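Endoribonuclease MazF3 (Mycobacterium tuberculosis, PDB 5UCT) acts as the toxin of a type II toxin-antitoxin system, an endoribonuclease that cuts mRNA and 23S rRNA, mainly after the first two uridines of UUCCU. Local coordinates at residues 16-21 with 29-34. Sequence-based numbering, arbitrary orientation.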
loop_
_atom_site.group_PDB
_atom_site.type_symbol
_atom_site.label_atom_id
_atom_site.label_comp_id
_atom_site.label_asym_id
_atom_site.label_seq_id
_atom_site.Cartn_x
_atom_site.Cartn_y
_atom_site.Cartn_z
ATOM N N LEU A 16 -9.718 1.995 5.499
ATOM C CA LEU A 16 -9.722 3.202 4.683
ATOM C C LEU A 16 -9.439 2.810 3.240
ATOM O O LEU A 16 -8.400 2.208 2.954
ATOM C CB LEU A 16 -8.672 4.202 5.171
ATOM C CG LEU A 16 -8.587 5.548 4.443
ATOM C CD1 LEU A 16 -9.831 6.395 4.683
ATOM C CD2 LEU A 16 -7.336 6.309 4.857
ATOM N N ILE A 17 -10.354 3.149 2.338
ATOM C CA ILE A 17 -10.176 2.821 0.926
ATOM C C ILE A 17 -9.047 3.682 0.367
ATOM O O ILE A 17 -9.224 4.882 0.135
ATOM C CB ILE A 17 -11.470 3.023 0.131
ATOM C CG1 ILE A 17 -12.609 2.198 0.737
ATOM C CG2 ILE A 17 -11.246 2.667 -1.324
ATOM C CD1 ILE A 17 -12.365 0.699 0.750
ATOM N N LEU A 18 -7.881 3.073 0.148
ATOM C CA LEU A 18 -6.756 3.813 -0.411
ATOM C C LEU A 18 -6.886 3.976 -1.919
ATOM O O LEU A 18 -6.528 5.028 -2.461
ATOM C CB LEU A 18 -5.440 3.120 -0.063
ATOM C CG LEU A 18 -4.998 3.238 1.392
ATOM C CD1 LEU A 18 -3.589 2.705 1.552
ATOM C CD2 LEU A 18 -5.087 4.685 1.856
ATOM N N THR A 19 -7.383 2.947 -2.605
ATOM C CA THR A 19 -7.598 3.038 -4.043
ATOM C C THR A 19 -8.490 4.228 -4.372
ATOM O O THR A 19 -9.478 4.494 -3.680
ATOM C CB THR A 19 -8.234 1.747 -4.569
ATOM O OG1 THR A 19 -7.428 0.625 -4.190
ATOM C CG2 THR A 19 -8.354 1.789 -6.088
ATOM N N ARG A 20 -8.121 4.955 -5.423
ATOM C CA ARG A 20 -8.902 6.103 -5.861
ATOM C C ARG A 20 -10.320 5.677 -6.212
ATOM O O ARG A 20 -10.529 4.662 -6.882
ATOM C CB ARG A 20 -8.223 6.760 -7.064
ATOM C CG ARG A 20 -7.922 5.804 -8.215
ATOM C CD ARG A 20 -6.938 6.386 -9.220
ATOM N NE ARG A 20 -6.775 5.509 -10.380
ATOM C CZ ARG A 20 -6.000 4.429 -10.402
ATOM N NH1 ARG A 20 -5.308 4.083 -9.325
ATOM N NH2 ARG A 20 -5.919 3.693 -11.500
ATOM N N GLU A 21 -11.303 6.452 -5.747
ATOM C CA GLU A 21 -12.693 6.156 -6.076
ATOM C C GLU A 21 -12.992 6.349 -7.557
ATOM O O GLU A 21 -14.055 5.924 -8.021
ATOM C CB GLU A 21 -13.636 7.019 -5.235
ATOM C CG GLU A 21 -15.054 6.468 -5.153
ATOM C CD GLU A 21 -15.961 7.295 -4.269
ATOM O OE1 GLU A 21 -15.452 8.179 -3.549
ATOM O OE2 GLU A 21 -17.187 7.058 -4.293
ATOM N N ASN A 29 -10.216 -5.662 -7.314
ATOM C CA ASN A 29 -9.498 -5.537 -6.058
ATOM C C ASN A 29 -9.484 -4.075 -5.626
ATOM O O ASN A 29 -9.750 -3.168 -6.417
ATOM C CB ASN A 29 -8.064 -6.070 -6.184
ATOM C CG ASN A 29 -8.018 -7.513 -6.651
ATOM O OD1 ASN A 29 -8.677 -8.386 -6.085
ATOM N ND2 ASN A 29 -7.242 -7.768 -7.696
ATOM N N VAL A 30 -9.173 -3.858 -4.351
ATOM C CA VAL A 30 -9.122 -2.515 -3.781
ATOM C C VAL A 30 -8.049 -2.494 -2.703
ATOM O O VAL A 30 -7.956 -3.413 -1.884
ATOM C CB VAL A 30 -10.499 -2.086 -3.223
ATOM C CG1 VAL A 30 -11.044 -3.138 -2.266
ATOM C CG2 VAL A 30 -10.405 -0.729 -2.540
ATOM N N THR A 31 -7.218 -1.454 -2.723
ATOM C CA THR A 31 -6.176 -1.281 -1.722
ATOM C C THR A 31 -6.743 -0.491 -0.551
ATOM O O THR A 31 -7.339 0.573 -0.742
ATOM C CB THR A 31 -4.961 -0.564 -2.311
ATOM O OG1 THR A 31 -4.468 -1.301 -3.435
ATOM C CG2 THR A 31 -3.855 -0.447 -1.275
ATOM N N VAL A 32 -6.564 -1.022 0.659
ATOM C CA VAL A 32 -7.155 -0.453 1.861
ATOM C C VAL A 32 -6.084 -0.294 2.932
ATOM O O VAL A 32 -5.010 -0.895 2.866
ATOM C CB VAL A 32 -8.318 -1.315 2.397
ATOM C CG1 VAL A 32 -9.412 -1.449 1.349
ATOM C CG2 VAL A 32 -7.812 -2.684 2.821
ATOM N N ALA A 33 -6.394 0.536 3.927
ATOM C CA ALA A 33 -5.557 0.705 5.108
ATOM C C ALA A 33 -6.381 0.361 6.339
ATOM O O ALA A 33 -7.437 0.978 6.561
ATOM C CB ALA A 33 -5.013 2.133 5.208
ATOM N N PRO A 34 -5.961 -0.597 7.161
ATOM C CA PRO A 34 -6.791 -1.016 8.293
ATOM C C PRO A 34 -6.818 0.036 9.390
ATOM O O PRO A 34 -5.925 0.877 9.511
ATOM C CB PRO A 34 -6.109 -2.300 8.773
ATOM C CG PRO A 34 -4.683 -2.115 8.391
ATOM C CD PRO A 34 -4.695 -1.345 7.097
HETATM O O HOH W 1 -5.692 -0.118 -5.964
#
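Leu16 and Ala33 form an antiparallel hydrogen-bonded pair, with Leu16 N to Ala33 O at 2.7 Å and Ala33 N returning the bond to Leu16 O. Ile17 and Val32 follow as a non-hydrogen-bonded pair. The strand pairing ends at Ile17. Leu18 N and Thr19 N then both bond Thr31 O, as in a classic beta bulge. Thr31 N is taken up by a side chain, Thr19 OG1, and not by a backbone carbonyl of 16-21. This OG1 lies anti to the carbonyl carbon (chi1 -55°) and receives Thr31 N at 2.6 Å, with an N-H...O angle of 161°. A water accepts from the OG1 atoms of Thr19 and Thr31, and Thr31 OG1 also hydrogen-bonds Thr67.

On the face of Ile17 and Val32, Ile17 crosses Val30 at about a right angle and Val32 obliquely. Its CG2, anti to the backbone N, meets Val30 CG2 at 3.7 Å, while CD1 reaches Val32 CG1 at 3.7 Å. Leu18 turns toward strand 29-36 and lays CG and CD1 against Ala33 CB, each at 4.0 Å.

The contact joins strands 12-17 and 29-36, a beta hairpin of the SH3-like MazF fold. Strand 3-8 flanks Ile17. Strand 66-69 pairs with the other edge of 29-36, through Val30 with Ile68 and Val32 with Gln66. Helix 85-96 covers Leu16 and Leu18, and Phe96 of the second subunit also packs on Leu18.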